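Intimin (Escherichia coli, PDB 1F00) probably mediates adhesion of enteropathogenic bacteria to host cells by binding a receptor through its C-terminal immunoglobulin-like and C-type lectin-like domains. Local coordinates at residues I104-V107 / G108-V111; S140-P143 / A144-S147; E218-F221 / K222-A226; T246-D249 / A250-G253; S256-L260 / V261-P265. All blocks are in the same frame, centred on the assembly; numbering follows the deposited sequence.

Contact 1 (I104-V107 / G108-V111)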
loop_
_atom_site.group_PDB
_atom_site.type_symbol
_atom_site.label_atom_id
_atom_site.label_comp_id
_atom_site.label_asym_id
_atom_site.label_seq_id
_atom_site.Cartn_x
_atom_site.Cartn_y
_atom_site.Cartn_z
ATOM N N ILE A 104 -4.584 7.558 -3.621
ATOM C CA ILE A 104 -5.254 6.279 -3.471
ATOM C C ILE A 104 -6.427 6.321 -4.445
ATOM O O ILE A 104 -7.212 7.276 -4.452
ATOM C CB ILE A 104 -5.730 6.083 -2.023
ATOM C CG1 ILE A 104 -4.501 5.965 -1.112
ATOM C CG2 ILE A 104 -6.610 4.850 -1.920
ATOM C CD1 ILE A 104 -4.811 5.868 0.372
ATOM N N GLU A 105 -6.536 5.286 -5.267
ATOM C CA GLU A 105 -7.568 5.222 -6.292
ATOM C C GLU A 105 -8.859 4.468 -5.972
ATOM O O GLU A 105 -8.838 3.290 -5.621
ATOM C CB GLU A 105 -6.951 4.645 -7.572
ATOM C CG GLU A 105 -7.948 4.361 -8.682
ATOM C CD GLU A 105 -7.305 3.679 -9.871
ATOM O OE1 GLU A 105 -6.627 2.650 -9.676
ATOM O OE2 GLU A 105 -7.484 4.167 -11.003
ATOM N N ILE A 106 -9.983 5.168 -6.102
ATOM C CA ILE A 106 -11.298 4.576 -5.888
ATOM C C ILE A 106 -11.531 3.661 -7.089
ATOM O O ILE A 106 -11.650 4.138 -8.222
ATOM C CB ILE A 106 -12.399 5.651 -5.871
ATOM C CG1 ILE A 106 -12.073 6.709 -4.815
ATOM C CG2 ILE A 106 -13.759 4.999 -5.615
ATOM C CD1 ILE A 106 -12.017 6.167 -3.410
ATOM N N VAL A 107 -11.602 2.359 -6.842
ATOM C CA VAL A 107 -11.766 1.383 -7.916
ATOM C C VAL A 107 -12.957 1.611 -8.847
ATOM O O VAL A 107 -12.842 1.442 -10.063
ATOM C CB VAL A 107 -11.829 -0.061 -7.335
ATOM C CG1 VAL A 107 -12.243 -1.059 -8.411
ATOM C CG2 VAL A 107 -10.466 -0.447 -6.779
ATOM N N GLY A 108 -14.094 2.007 -8.290
ATOM C CA GLY A 108 -15.265 2.211 -9.123
ATOM C C GLY A 108 -15.251 3.429 -10.031
ATOM O O GLY A 108 -15.802 3.385 -11.134
ATOM N N THR A 109 -14.612 4.506 -9.583
ATOM C CA THR A 109 -14.575 5.756 -10.334
ATOM C C THR A 109 -13.231 6.188 -10.920
ATOM O O THR A 109 -13.192 6.993 -11.855
ATOM C CB THR A 109 -15.076 6.907 -9.459
ATOM O OG1 THR A 109 -14.150 7.120 -8.386
ATOM C CG2 THR A 109 -16.443 6.571 -8.879
ATOM N N GLY A 110 -12.131 5.682 -10.371
ATOM C CA GLY A 110 -10.828 6.076 -10.877
ATOM C C GLY A 110 -10.311 7.337 -10.207
ATOM O O GLY A 110 -9.175 7.759 -10.445
ATOM N N VAL A 111 -11.143 7.950 -9.368
ATOM C CA VAL A 111 -10.742 9.156 -8.654
ATOM C C VAL A 111 -9.561 8.828 -7.731
ATOM O O VAL A 111 -9.550 7.785 -7.074
ATOM C CB VAL A 111 -11.908 9.711 -7.796
ATOM C CG1 VAL A 111 -11.434 10.900 -6.963
ATOM C CG2 VAL A 111 -13.065 10.120 -8.700
#

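Contact 2 (S140-P143 / A144-S147)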
loop_
_atom_site.group_PDB
_atom_site.type_symbol
_atom_site.label_atom_id
_atom_site.label_comp_id
_atom_site.label_asym_id
_atom_site.label_seq_id
_atom_site.Cartn_x
_atom_site.Cartn_y
_atom_site.Cartn_z
ATOM N N SER A 140 -1.793 -7.005 4.949
ATOM C CA SER A 140 -2.549 -6.164 5.863
ATOM C C SER A 140 -2.284 -6.678 7.261
ATOM O O SER A 140 -2.292 -7.884 7.487
ATOM C CB SER A 140 -4.047 -6.252 5.584
ATOM O OG SER A 140 -4.770 -5.615 6.627
ATOM N N ALA A 141 -2.046 -5.762 8.193
ATOM C CA ALA A 141 -1.793 -6.140 9.576
ATOM C C ALA A 141 -3.059 -6.733 10.207
ATOM O O ALA A 141 -2.988 -7.480 11.182
ATOM C CB ALA A 141 -1.313 -4.922 10.374
ATOM N N ASN A 142 -4.219 -6.390 9.655
ATOM C CA ASN A 142 -5.483 -6.908 10.173
ATOM C C ASN A 142 -6.531 -7.027 9.068
ATOM O O ASN A 142 -7.306 -6.101 8.841
ATOM C CB ASN A 142 -6.024 -6.003 11.282
ATOM C CG ASN A 142 -7.220 -6.613 11.996
ATOM O OD1 ASN A 142 -7.791 -7.607 11.538
ATOM N ND2 ASN A 142 -7.611 -6.018 13.120
ATOM N N PRO A 143 -6.564 -8.172 8.369
ATOM C CA PRO A 143 -7.511 -8.433 7.280
ATOM C C PRO A 143 -8.986 -8.332 7.672
ATOM O O PRO A 143 -9.853 -8.306 6.807
ATOM C CB PRO A 143 -7.130 -9.842 6.825
ATOM C CG PRO A 143 -5.663 -9.887 7.096
ATOM C CD PRO A 143 -5.577 -9.262 8.467
ATOM N N ALA A 144 -9.270 -8.286 8.972
ATOM C CA ALA A 144 -10.653 -8.178 9.436
ATOM C C ALA A 144 -11.148 -6.756 9.196
ATOM O O ALA A 144 -12.330 -6.529 8.935
ATOM C CB ALA A 144 -10.745 -8.517 10.927
ATOM N N ILE A 145 -10.230 -5.805 9.297
ATOM C CA ILE A 145 -10.549 -4.398 9.083
ATOM C C ILE A 145 -10.514 -4.124 7.590
ATOM O O ILE A 145 -11.462 -3.594 7.020
ATOM C CB ILE A 145 -9.518 -3.491 9.788
ATOM C CG1 ILE A 145 -9.594 -3.706 11.303
ATOM C CG2 ILE A 145 -9.749 -2.034 9.411
ATOM C CD1 ILE A 145 -10.962 -3.452 11.899
ATOM N N ALA A 146 -9.407 -4.501 6.963
ATOM C CA ALA A 146 -9.237 -4.310 5.534
ATOM C C ALA A 146 -8.275 -5.366 5.014
ATOM O O ALA A 146 -7.248 -5.638 5.638
ATOM C CB ALA A 146 -8.689 -2.908 5.251
ATOM N N SER A 147 -8.618 -5.971 3.881
ATOM C CA SER A 147 -7.764 -6.990 3.287
ATOM C C SER A 147 -7.127 -6.418 2.029
ATOM O O SER A 147 -7.609 -5.423 1.480
ATOM C CB SER A 147 -8.576 -8.251 2.945
ATOM O OG SER A 147 -9.591 -7.986 1.988
#

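Contact 3 (E218-F221 / K222-A226)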
loop_
_atom_site.group_PDB
_atom_site.type_symbol
_atom_site.label_atom_id
_atom_site.label_comp_id
_atom_site.label_asym_id
_atom_site.label_seq_id
_atom_site.Cartn_x
_atom_site.Cartn_y
_atom_site.Cartn_z
ATOM N N GLU A 218 -26.101 10.050 -0.430
ATOM C CA GLU A 218 -25.574 10.748 -1.597
ATOM C C GLU A 218 -24.076 10.971 -1.401
ATOM O O GLU A 218 -23.290 10.873 -2.348
ATOM C CB GLU A 218 -26.273 12.093 -1.778
ATOM C CG GLU A 218 -25.767 12.888 -2.958
ATOM C CD GLU A 218 -26.461 14.230 -3.094
ATOM O OE1 GLU A 218 -26.094 14.995 -4.015
ATOM O OE2 GLU A 218 -27.373 14.516 -2.282
ATOM N N ASN A 219 -23.674 11.268 -0.169
ATOM C CA ASN A 219 -22.259 11.479 0.110
ATOM C C ASN A 219 -21.483 10.180 -0.056
ATOM O O ASN A 219 -20.297 10.194 -0.399
ATOM C CB ASN A 219 -22.069 12.072 1.511
ATOM C CG ASN A 219 -22.335 13.572 1.536
ATOM O OD1 ASN A 219 -21.773 14.321 0.730
ATOM N ND2 ASN A 219 -23.192 14.017 2.450
ATOM N N VAL A 220 -22.159 9.055 0.166
ATOM C CA VAL A 220 -21.529 7.754 -0.001
ATOM C C VAL A 220 -21.238 7.551 -1.496
ATOM O O VAL A 220 -20.137 7.161 -1.876
ATOM C CB VAL A 220 -22.458 6.621 0.494
ATOM C CG1 VAL A 220 -21.817 5.265 0.230
ATOM C CG2 VAL A 220 -22.739 6.797 1.994
ATOM N N PHE A 221 -22.238 7.813 -2.333
ATOM C CA PHE A 221 -22.095 7.675 -3.784
ATOM C C PHE A 221 -21.022 8.652 -4.281
ATOM O O PHE A 221 -20.226 8.329 -5.162
ATOM C CB PHE A 221 -23.428 7.978 -4.476
ATOM C CG PHE A 221 -23.390 7.795 -5.971
ATOM C CD1 PHE A 221 -23.642 6.553 -6.541
ATOM C CD2 PHE A 221 -23.061 8.858 -6.806
ATOM C CE1 PHE A 221 -23.565 6.367 -7.929
ATOM C CE2 PHE A 221 -22.980 8.687 -8.195
ATOM C CZ PHE A 221 -23.231 7.440 -8.756
ATOM N N LYS A 222 -21.007 9.846 -3.702
ATOM C CA LYS A 222 -20.035 10.873 -4.066
ATOM C C LYS A 222 -18.608 10.346 -3.915
ATOM O O LYS A 222 -17.747 10.568 -4.771
ATOM C CB LYS A 222 -20.224 12.098 -3.168
ATOM C CG LYS A 222 -19.297 13.258 -3.481
ATOM C CD LYS A 222 -19.472 14.401 -2.477
ATOM C CE LYS A 222 -20.929 14.850 -2.381
ATOM N NZ LYS A 222 -21.499 15.254 -3.700
ATOM N N ALA A 223 -18.362 9.626 -2.830
ATOM C CA ALA A 223 -17.032 9.088 -2.580
ATOM C C ALA A 223 -16.715 7.800 -3.338
ATOM O O ALA A 223 -15.611 7.645 -3.853
ATOM C CB ALA A 223 -16.840 8.860 -1.080
ATOM N N TRP A 224 -17.675 6.883 -3.414
ATOM C CA TRP A 224 -17.441 5.602 -4.067
ATOM C C TRP A 224 -18.022 5.361 -5.455
ATOM O O TRP A 224 -17.596 4.435 -6.143
ATOM C CB TRP A 224 -17.914 4.474 -3.142
ATOM C CG TRP A 224 -17.221 4.511 -1.836
ATOM C CD1 TRP A 224 -17.625 5.166 -0.706
ATOM C CD2 TRP A 224 -15.937 3.960 -1.547
ATOM N NE1 TRP A 224 -16.659 5.060 0.276
ATOM C CE2 TRP A 224 -15.614 4.324 -0.217
ATOM C CE3 TRP A 224 -15.021 3.196 -2.284
ATOM C CZ2 TRP A 224 -14.415 3.947 0.389
ATOM C CZ3 TRP A 224 -13.826 2.823 -1.681
ATOM C CH2 TRP A 224 -13.534 3.200 -0.356
ATOM N N GLY A 225 -18.986 6.172 -5.868
ATOM C CA GLY A 225 -19.602 5.951 -7.166
ATOM C C GLY A 225 -20.550 4.761 -7.089
ATOM O O GLY A 225 -20.770 4.209 -6.007
ATOM N N ALA A 226 -21.110 4.357 -8.226
ATOM C CA ALA A 226 -22.046 3.232 -8.274
ATOM C C ALA A 226 -21.514 1.996 -7.532
ATOM O O ALA A 226 -20.465 1.459 -7.877
ATOM C CB ALA A 226 -22.357 2.882 -9.727
#

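Contact 4 (T246-D249 / A250-G253)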
loop_
_atom_site.group_PDB
_atom_site.type_symbol
_atom_site.label_atom_id
_atom_site.label_comp_id
_atom_site.label_asym_id
_atom_site.label_seq_id
_atom_site.Cartn_x
_atom_site.Cartn_y
_atom_site.Cartn_z
ATOM N N THR A 246 -39.351 11.409 7.652
ATOM C CA THR A 246 -39.428 12.747 8.219
ATOM C C THR A 246 -40.735 12.675 9.009
ATOM O O THR A 246 -41.470 11.683 8.918
ATOM C CB THR A 246 -39.578 13.852 7.144
ATOM O OG1 THR A 246 -40.783 13.630 6.397
ATOM C CG2 THR A 246 -38.378 13.863 6.202
ATOM N N ALA A 247 -41.035 13.706 9.787
ATOM C CA ALA A 247 -42.277 13.703 10.548
ATOM C C ALA A 247 -43.452 13.550 9.579
ATOM O O ALA A 247 -44.407 12.818 9.846
ATOM C CB ALA A 247 -42.408 14.999 11.341
ATOM N N GLN A 248 -43.371 14.224 8.436
ATOM C CA GLN A 248 -44.451 14.144 7.462
ATOM C C GLN A 248 -44.576 12.771 6.802
ATOM O O GLN A 248 -45.686 12.325 6.524
ATOM C CB GLN A 248 -44.294 15.222 6.390
ATOM C CG GLN A 248 -45.486 15.290 5.450
ATOM C CD GLN A 248 -46.807 15.399 6.203
ATOM O OE1 GLN A 248 -47.071 16.399 6.878
ATOM N NE2 GLN A 248 -47.640 14.361 6.097
ATOM N N ASP A 249 -43.447 12.107 6.542
ATOM C CA ASP A 249 -43.482 10.778 5.933
ATOM C C ASP A 249 -44.189 9.805 6.878
ATOM O O ASP A 249 -45.013 8.990 6.459
ATOM C CB ASP A 249 -42.069 10.228 5.686
ATOM C CG ASP A 249 -41.302 10.994 4.625
ATOM O OD1 ASP A 249 -41.918 11.434 3.632
ATOM O OD2 ASP A 249 -40.069 11.130 4.783
ATOM N N ALA A 250 -43.836 9.892 8.155
ATOM C CA ALA A 250 -44.399 9.017 9.179
ATOM C C ALA A 250 -45.910 9.176 9.270
ATOM O O ALA A 250 -46.649 8.201 9.386
ATOM C CB ALA A 250 -43.754 9.326 10.536
ATOM N N LYS A 251 -46.359 10.418 9.209
ATOM C CA LYS A 251 -47.774 10.722 9.294
ATOM C C LYS A 251 -48.574 10.110 8.143
ATOM O O LYS A 251 -49.715 9.697 8.336
ATOM C CB LYS A 251 -47.957 12.239 9.319
ATOM C CG LYS A 251 -49.301 12.700 9.822
ATOM C CD LYS A 251 -49.285 14.197 10.078
ATOM C CE LYS A 251 -50.624 14.677 10.603
ATOM N NZ LYS A 251 -50.621 16.149 10.845
ATOM N N SER A 252 -47.962 10.026 6.961
ATOM C CA SER A 252 -48.634 9.493 5.775
ATOM C C SER A 252 -48.302 8.050 5.408
ATOM O O SER A 252 -48.814 7.534 4.415
ATOM C CB SER A 252 -48.335 10.382 4.563
ATOM O OG SER A 252 -48.735 11.723 4.802
ATOM N N GLY A 253 -47.432 7.409 6.183
ATOM C CA GLY A 253 -47.079 6.028 5.899
ATOM C C GLY A 253 -46.189 5.806 4.683
ATOM O O GLY A 253 -46.325 4.797 3.994
#

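Contact 5 (S256-L260 / V261-P265)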
loop_
_atom_site.group_PDB
_atom_site.type_symbol
_atom_site.label_atom_id
_atom_site.label_comp_id
_atom_site.label_asym_id
_atom_site.label_seq_id
_atom_site.Cartn_x
_atom_site.Cartn_y
_atom_site.Cartn_z
ATOM N N SER A 256 -38.716 8.020 1.906
ATOM C CA SER A 256 -37.915 8.316 0.738
ATOM C C SER A 256 -36.831 7.259 0.636
ATOM O O SER A 256 -36.621 6.475 1.570
ATOM C CB SER A 256 -37.288 9.707 0.853
ATOM O OG SER A 256 -38.285 10.705 0.751
ATOM N N THR A 257 -36.160 7.231 -0.510
ATOM C CA THR A 257 -35.086 6.278 -0.744
ATOM C C THR A 257 -33.989 6.920 -1.582
ATOM O O THR A 257 -34.187 7.970 -2.212
ATOM C CB THR A 257 -35.573 5.044 -1.535
ATOM O OG1 THR A 257 -35.957 5.459 -2.852
ATOM C CG2 THR A 257 -36.762 4.365 -0.842
ATOM N N TYR A 258 -32.823 6.289 -1.564
ATOM C CA TYR A 258 -31.700 6.728 -2.369
ATOM C C TYR A 258 -31.115 5.416 -2.870
ATOM O O TYR A 258 -31.102 4.416 -2.145
ATOM C CB TYR A 258 -30.661 7.495 -1.551
ATOM C CG TYR A 258 -29.546 8.045 -2.413
ATOM C CD1 TYR A 258 -29.695 9.252 -3.107
ATOM C CD2 TYR A 258 -28.348 7.345 -2.560
ATOM C CE1 TYR A 258 -28.673 9.746 -3.926
ATOM C CE2 TYR A 258 -27.323 7.826 -3.375
ATOM C CZ TYR A 258 -27.490 9.026 -4.053
ATOM O OH TYR A 258 -26.467 9.495 -4.849
ATOM N N ASP A 259 -30.645 5.417 -4.108
ATOM C CA ASP A 259 -30.112 4.215 -4.722
ATOM C C ASP A 259 -28.593 4.311 -4.835
ATOM O O ASP A 259 -28.074 5.165 -5.555
ATOM C CB ASP A 259 -30.761 4.062 -6.104
ATOM C CG ASP A 259 -30.593 2.682 -6.688
ATOM O OD1 ASP A 259 -31.576 2.174 -7.280
ATOM O OD2 ASP A 259 -29.489 2.109 -6.576
ATOM N N LEU A 260 -27.888 3.433 -4.121
ATOM C CA LEU A 260 -26.433 3.436 -4.136
ATOM C C LEU A 260 -25.835 3.026 -5.479
ATOM O O LEU A 260 -24.613 3.054 -5.651
ATOM C CB LEU A 260 -25.881 2.552 -3.010
ATOM C CG LEU A 260 -26.048 3.148 -1.602
ATOM C CD1 LEU A 260 -25.559 2.158 -0.558
ATOM C CD2 LEU A 260 -25.271 4.457 -1.500
ATOM N N VAL A 261 -26.691 2.636 -6.422
ATOM C CA VAL A 261 -26.219 2.288 -7.761
ATOM C C VAL A 261 -26.662 3.369 -8.744
ATOM O O VAL A 261 -25.843 3.942 -9.463
ATOM C CB VAL A 261 -26.768 0.929 -8.262
ATOM C CG1 VAL A 261 -26.475 0.776 -9.759
ATOM C CG2 VAL A 261 -26.102 -0.221 -7.505
ATOM N N LYS A 262 -27.956 3.668 -8.745
ATOM C CA LYS A 262 -28.531 4.646 -9.663
ATOM C C LYS A 262 -28.736 6.062 -9.117
ATOM O O LYS A 262 -29.233 6.926 -9.842
ATOM C CB LYS A 262 -29.882 4.120 -10.169
ATOM C CG LYS A 262 -29.853 2.649 -10.563
ATOM C CD LYS A 262 -31.118 2.200 -11.274
ATOM C CE LYS A 262 -32.320 2.138 -10.344
ATOM N NZ LYS A 262 -33.461 1.447 -11.020
ATOM N N GLN A 263 -28.333 6.311 -7.870
ATOM C CA GLN A 263 -28.544 7.615 -7.234
ATOM C C GLN A 263 -30.077 7.667 -7.138
ATOM O O GLN A 263 -30.661 7.111 -6.204
ATOM C CB GLN A 263 -27.977 8.745 -8.110
ATOM C CG GLN A 263 -26.466 8.631 -8.357
ATOM C CD GLN A 263 -25.912 9.728 -9.259
ATOM O OE1 GLN A 263 -25.856 10.892 -8.875
ATOM N NE2 GLN A 263 -25.504 9.355 -10.465
ATOM N N ASN A 264 -30.724 8.332 -8.090
ATOM C CA ASN A 264 -32.187 8.348 -8.164
ATOM C C ASN A 264 -32.954 8.561 -6.847
ATOM O O ASN A 264 -33.686 7.676 -6.404
ATOM C CB ASN A 264 -32.625 7.012 -8.789
ATOM C CG ASN A 264 -34.058 7.021 -9.300
ATOM O OD1 ASN A 264 -34.739 5.994 -9.251
ATOM N ND2 ASN A 264 -34.511 8.157 -9.814
ATOM N N PRO A 265 -32.800 9.726 -6.202
ATOM C CA PRO A 265 -33.557 9.889 -4.955
ATOM C C PRO A 265 -35.065 9.912 -5.216
ATOM O O PRO A 265 -35.539 10.667 -6.073
ATOM C CB PRO A 265 -33.037 11.215 -4.406
ATOM C CG PRO A 265 -32.637 11.973 -5.648
ATOM C CD PRO A 265 -31.955 10.902 -6.470
HETATM O O HOH W 1 -34.083 5.380 -4.909
HETATM O O HOH W 2 -26.397 11.615 -6.399
HETATM O O HOH W 3 -34.037 3.731 -7.228
#

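Contact 1 (I104-V107 / G108-V111)
Ile106 and Thr109 lie side by side and point the same way across a tight turn, the threonine OG1 resting 3.4 Å from Ile106 CB and also close to the CG2 branch. With OG1 between its own backbone N and carbonyl carbon (chi1 66°), the hydroxyl is placed to accept the N-H of Val111 in an ST turn. The other branch of Ile106, CG1, runs beside Val111, with CG1 4.2 Å from Val111 CB. A branched aliphatic residue thus serves both neighbours at once.

Two backbone bonds close the turn. Ile106 N donates to Val111 O at 2.8 Å, and Gly110 N returns to Ile106 O at 2.7 Å; Thr109 N adds a weak third bond to the same oxygen. Gly110 adopts a positive phi of 87°, at which a CB would jam against the preceding carbonyl oxygen, so glycine suits the place. Glu105 lays its chain along Gly110, OE2 3.9 Å from Gly110 CA, while OE1 is held by Asn126.

The turn joins strand 104-106 to strand 112-113. Strand 124-130 pairs on the other edge of 104-106, and Tyr230 packs on Ile106 and Val107 and hydrogen-bonds Gly108 N.

Contact 2 (S140-P143 / A144-S147)
The Asn142 side chain bonds Ala144 and lies against Ile145 within one tight turn. From CB the chain leaves with CG anti to the backbone N (chi1 -171°), which carries the amide forward along the chain. Asn142 CG comes within 3.8 Å of Ile145 CG1. At the tip the two branches part: Asn142 OD1 accepts from Ala144 N at 3.0 Å, the donor lying above the carbonyl plane, and also touches the Ala144 methyl. Asn142 ND2 rests 3.5 Å from Ile145 CG1, a polar group against an aliphatic one, the two side chains crossing at a slant. Asparagine suits this place because its short amide can accept from an N-H two residues on, an Asx turn.

The main-chain oxygen of Asn142 is used as well. Ala146 N donates to Asn142 O at 3.2 Å, nearly straight at 170° and in the carbonyl plane, while Ile145 N reaches the same oxygen from above that plane. Two bonds therefore grip one carbonyl. Pro143, with phi -58°, fits the first bend and has no N-H to satisfy; its CA lies 3.3 Å from Ala146 O in a CA-H...O contact. Ser140 OG accepts the N-H of Asn142, an ST turn, while its own bond to Ala146 O, 2.7 Å between OG and O, ties the start of the loop to its end.

The loop connects strand 136-140 to strand 146-148. Ala146 faces Val155 and Leu157 of strand 154-157, whereas Ser140, Ala141 and Asn142 touch strand 163-169.

Contact 3 (E218-F221 / K222-A226)
Phe221 lays its ring forward along the chain, against the exit from the helix at Gly225 and Ala226. CG stands anti to the backbone N (chi1 -177°), and the ring is then turned so that one face meets Gly225 CA, 4.1 Å from the ring centroid and 11° off its normal, a CH-pi contact. Phe221 CE1 comes 3.2 Å from Ala226 N, obliquely, and also touches the Ala226 methyl. Glycine suits position 225 twice over: its positive phi of 75° is easy without a CB, and its bare CA can lie close against the aromatic face. Its N-H still closes the last turn, with Gly225 N 2.6 Å from Phe221 O.

Lys222 reaches the opposite way along the helix, beside Asn219. Its chain bends at the last two torsions, and the aliphatic CE comes 3.3 Å from Asn219 OD1, the two side chains pointing the same way. The ammonium NZ is 4.6 Å from Glu218 OE1, too far for a salt bridge, although the opposite charges probably still attract. A long, flexible lysine can keep its charge out on this exposed side. Underneath, Lys222 N donates to Glu218 O at 2.8 Å.

Trp224 is buried, Trp224 CD1 lying 4.3 Å from Val220 CG1 and the edge of its ring near Val220 O; its NE1 is bonded to Val118 O of strand 118-120. The whole is the C-terminal turn of an alpha helix, ended by a glycine of positive phi, within the C-type lectin-like domain of intimin.

Contact 4 (T246-D249 / A250-G253)
One short helix begins just after Thr246 and has been left by Gly253: Ala250 N donates to Thr246 O at 3.1 Å, Lys251 N to Ala247 O, and Ser252 N to Gln248 O. On this frame Gln248 reaches forward to Ser252. Its CG is anti to the backbone N (chi1 -173°), but the chain then bends at the second torsion and turns the amide along the helix, so that Gln248 NE2 lies 3.1 Å from Ser252 OG. This bond is weak, the angle at the hydrogen being 129°. Gln248 NE2 is also 3.9 Å from Lys251 CB, the two side chains crossing, and the lysine then runs on fully extended. A flexible polar glutamine suits such an exposed helix face, as does a small serine near the last turn.

The opening turn is held by Thr246 and Asp249, which form a capping box. Asp249 N donates to Thr246 OG1 at 3.1 Å, and Thr246 N donates to Asp249 OD2 at 3.0 Å, meeting the carboxylate on its anti side and somewhat out of its plane. Threonine fits as the N-cap because its hydroxyl can accept an N-H of the first turn that lacks a helical partner; aspartate answers from three residues on. Gly253 leaves the helix at positive phi in a Schellman motif, a conformation glycine takes readily, and bonds through its backbone to Ala271.

At the N-terminal end, then, the capping box supplies donors and acceptors from Thr246 and Asp249 themselves. The carboxylate of Asp249, lying at that end, would probably be stabilised in its charged form by the helix dipole.

Contact 5 (S256-L260 / V261-P265)
A beta hairpin joins strands 254-259 and 263-270, and Asp259 organises its turn. Its CG is anti to the backbone N (chi1 -164°), which brings Asp259 OD2 within reach of two N-H groups: Val261 N at 2.9 Å on the anti side, and Lys262 N at 3.1 Å from above the carboxylate plane. Ile239 N also donates to OD2, while Thr238 bonds OD1. A carboxylate suits this spot, collecting several donors; Lys262 NZ is 4.3 Å from Asp259 OD1, beyond a salt bridge.

Asp259 and Gln263 form the antiparallel hydrogen-bonded pair nearest the turn, with Asp259 N 2.7 Å from Gln263 O and a weak return bond. This hairpin supplies two strands of the three-stranded sheet in the C-type lectin-like domain, strand 240-242 flanking the first.

Over one face of the Tyr258 ring lie Gln263 CA, a CH-pi contact 4.1 Å from the centroid, and Gln263 O above its centre; Pro265 CB meets the ring edge 4.1 Å from Tyr258 CD1. Positive phi at Asn264 suits asparagine better than most residues. Waters bridge Tyr258 OH to Gln263 OE1, Thr257 OG1 to Asn264 O, and the side chains of Asp259 and Asn264.

All five contacts are local and follow in series along the chain; none nests within or crosses another. Contact 1 closes the turn between strands 104-106 and 112-113, and contact 2 the loop from strand 136-140 to strand 146-148; both belong to the same sheet, about 20 Å apart between centres. Contact 3 ends helix 214-224, where Thr109 and Ile106 of contact 1 pack on Gly225 and Ala223, tying that sheet to the lectin-like domain. Contact 4 forms helix 247-252, which leads directly into the hairpin of contact 5. There the chain returns to helix 214-224: Phe221 of contact 3 packs on Gln263 and Tyr258, whereas contact 4 stays about 14 Å from contact 3 at nearest atoms.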